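Local atomic coordinates of CRISPR-associated protein,CRISPR-associated endonuclease Cas9 (Corynebacterium diphtheriae, PDB entry 6JOO), a protein that cleaves double-stranded target DNA as an RNA-guided, magnesium-dependent endonuclease of CRISPR antiviral immunity, using RuvC-like and HNH nuclease domains. Residues 27-32 against 624-629. Residues are numbered along the deposited sequence; the frame is centred on the assembly and turned at random.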
loop_
_atom_site.group_PDB
_atom_site.type_symbol
_atom_site.label_atom_id
_atom_site.label_comp_id
_atom_site.label_asym_id
_atom_site.label_seq_id
_atom_site.Cartn_x
_atom_site.Cartn_y
_atom_site.Cartn_z
ATOM N N ALA A 27 -27.169 11.153 38.023
ATOM C CA ALA A 27 -27.682 12.419 37.508
ATOM C C ALA A 27 -26.884 12.897 36.303
ATOM O O ALA A 27 -27.460 13.418 35.340
ATOM C CB ALA A 27 -27.669 13.477 38.611
ATOM N N GLY A 28 -25.564 12.729 36.335
ATOM C CA GLY A 28 -24.724 13.138 35.227
ATOM C C GLY A 28 -23.371 13.661 35.664
ATOM O O GLY A 28 -22.663 14.298 34.878
HETATM N N MSE A 29 -22.995 13.392 36.911
HETATM C CA MSE A 29 -21.751 13.913 37.465
HETATM C C MSE A 29 -20.605 12.908 37.343
HETATM O O MSE A 29 -20.795 11.711 37.553
HETATM C CB MSE A 29 -21.951 14.313 38.932
HETATM C CG MSE A 29 -22.991 15.412 39.146
HETATM SE SE MSE A 29 -22.445 17.165 38.472
HETATM C CE MSE A 29 -24.194 18.021 38.374
ATOM N N PRO A 30 -19.417 13.398 36.989
ATOM C CA PRO A 30 -18.256 12.505 36.881
ATOM C C PRO A 30 -17.806 12.014 38.250
ATOM O O PRO A 30 -17.803 12.765 39.228
ATOM C CB PRO A 30 -17.187 13.386 36.223
ATOM C CG PRO A 30 -17.938 14.552 35.640
ATOM C CD PRO A 30 -19.106 14.765 36.543
ATOM N N ILE A 31 -17.413 10.741 38.307
ATOM C CA ILE A 31 -17.031 10.108 39.566
ATOM C C ILE A 31 -15.592 9.612 39.501
ATOM O O ILE A 31 -14.753 10.000 40.320
ATOM C CB ILE A 31 -17.983 8.949 39.915
ATOM C CG1 ILE A 31 -19.419 9.456 40.060
ATOM C CG2 ILE A 31 -17.523 8.246 41.185
ATOM C CD1 ILE A 31 -20.412 8.369 40.408
ATOM N N LYS A 32 -15.302 8.737 38.541
ATOM C CA LYS A 32 -13.983 8.136 38.412
ATOM C C LYS A 32 -13.623 8.014 36.940
ATOM O O LYS A 32 -14.485 7.720 36.108
ATOM C CB LYS A 32 -13.933 6.754 39.081
ATOM C CG LYS A 32 -12.582 6.066 38.994
ATOM C CD LYS A 32 -12.629 4.660 39.567
ATOM C CE LYS A 32 -11.279 3.975 39.426
ATOM N NZ LYS A 32 -11.288 2.589 39.968
ATOM N N TRP A 624 -23.876 22.238 33.373
ATOM C CA TRP A 624 -22.666 21.833 32.663
ATOM C C TRP A 624 -21.413 22.224 33.438
ATOM O O TRP A 624 -20.530 21.389 33.664
ATOM C CB TRP A 624 -22.661 22.445 31.260
ATOM C CG TRP A 624 -21.512 22.017 30.395
ATOM C CD1 TRP A 624 -21.323 20.789 29.828
ATOM C CD2 TRP A 624 -20.409 22.826 29.974
ATOM N NE1 TRP A 624 -20.161 20.781 29.094
ATOM C CE2 TRP A 624 -19.582 22.020 29.167
ATOM C CE3 TRP A 624 -20.037 24.153 30.209
ATOM C CZ2 TRP A 624 -18.404 22.498 28.593
ATOM C CZ3 TRP A 624 -18.870 24.626 29.640
ATOM C CH2 TRP A 624 -18.066 23.801 28.841
ATOM N N CYS A 625 -21.322 23.489 33.862
ATOM C CA CYS A 625 -20.138 23.937 34.592
ATOM C C CYS A 625 -19.965 23.175 35.900
ATOM O O CYS A 625 -18.834 22.936 36.342
ATOM C CB CYS A 625 -20.210 25.442 34.855
ATOM S SG CYS A 625 -19.743 26.495 33.459
ATOM N N GLN A 626 -21.070 22.785 36.539
ATOM C CA GLN A 626 -20.963 21.959 37.738
ATOM C C GLN A 626 -20.324 20.615 37.416
ATOM O O GLN A 626 -19.572 20.063 38.229
ATOM C CB GLN A 626 -22.340 21.762 38.369
ATOM C CG GLN A 626 -22.316 21.022 39.696
ATOM C CD GLN A 626 -23.701 20.852 40.288
ATOM O OE1 GLN A 626 -24.692 21.299 39.711
ATOM N NE2 GLN A 626 -23.776 20.204 41.445
ATOM N N LYS A 627 -20.606 20.077 36.227
ATOM C CA LYS A 627 -19.969 18.836 35.801
ATOM C C LYS A 627 -18.512 19.067 35.418
ATOM O O LYS A 627 -17.638 18.265 35.766
ATOM C CB LYS A 627 -20.736 18.227 34.627
ATOM C CG LYS A 627 -22.198 17.924 34.914
ATOM C CD LYS A 627 -22.872 17.304 33.700
ATOM C CE LYS A 627 -24.328 16.956 33.979
ATOM N NZ LYS A 627 -24.961 16.248 32.829
HETATM N N MSE A 628 -18.235 20.154 34.705
HETATM C CA MSE A 628 -16.887 20.445 34.229
HETATM C C MSE A 628 -15.935 20.715 35.386
HETATM O O MSE A 628 -14.820 20.197 35.414
HETATM C CB MSE A 628 -16.903 21.636 33.270
HETATM C CG MSE A 628 -17.621 21.367 31.958
HETATM SE SE MSE A 628 -16.865 19.846 30.998
HETATM C CE MSE A 628 -15.008 20.433 30.912
ATOM N N GLU A 629 -16.383 21.533 36.342
ATOM C CA GLU A 629 -15.571 21.797 37.525
ATOM C C GLU A 629 -15.360 20.524 38.335
ATOM O O GLU A 629 -14.287 20.314 38.912
ATOM C CB GLU A 629 -16.221 22.883 38.384
ATOM C CG GLU A 629 -16.271 24.266 37.733
ATOM C CD GLU A 629 -16.662 25.360 38.712
ATOM O OE1 GLU A 629 -16.553 25.130 39.933
ATOM O OE2 GLU A 629 -17.080 26.448 38.261
#
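Selenomethionine Met29 lies across the side chains of Gln626 and Lys627, crossing each at about a right angle. Its chain bends at chi2 (-69°), which sets SE 3.6 Å from Lys627 CG, and the terminal CE continues to the amide group of Gln626, 3.5 Å from CD. Met29 CE also lies 3.6 Å from Gln626 OE1, with Gln626 CG and NE2 as further neighbours, evidence that the methyl packs against the whole end of that side chain and not on one atom. Lys627 has CG anti to its carbonyl carbon (chi1 -58°) and is extended beyond it, passing the carbonyl of the buried Gly28: Gly28 O is 3.2 Å from Lys627 CD and also lies against Lys627 CE. Lys627 NZ is 3.6 Å from Gly28 O, without a hydrogen bond between them. Pro30 completes the contact with its ring, CG lying 3.7 Å from Lys627 O. The 264 Å² interface is thus a small van der Waals patch at the protein surface. Within this engineered fusion chain, it joins the N-terminal turn between strands 16-24 and 30-40 of the RuvC-like domain's mixed sheet to helix 615-641, in the RuvC subdomain 3 region, where Pro30 also touches Leu631 and Leu634, while backbone hydrogen bonds between Glu23 and both Ile31 and Lys32 tie the start of strand 30-40 to antiparallel strand 16-24.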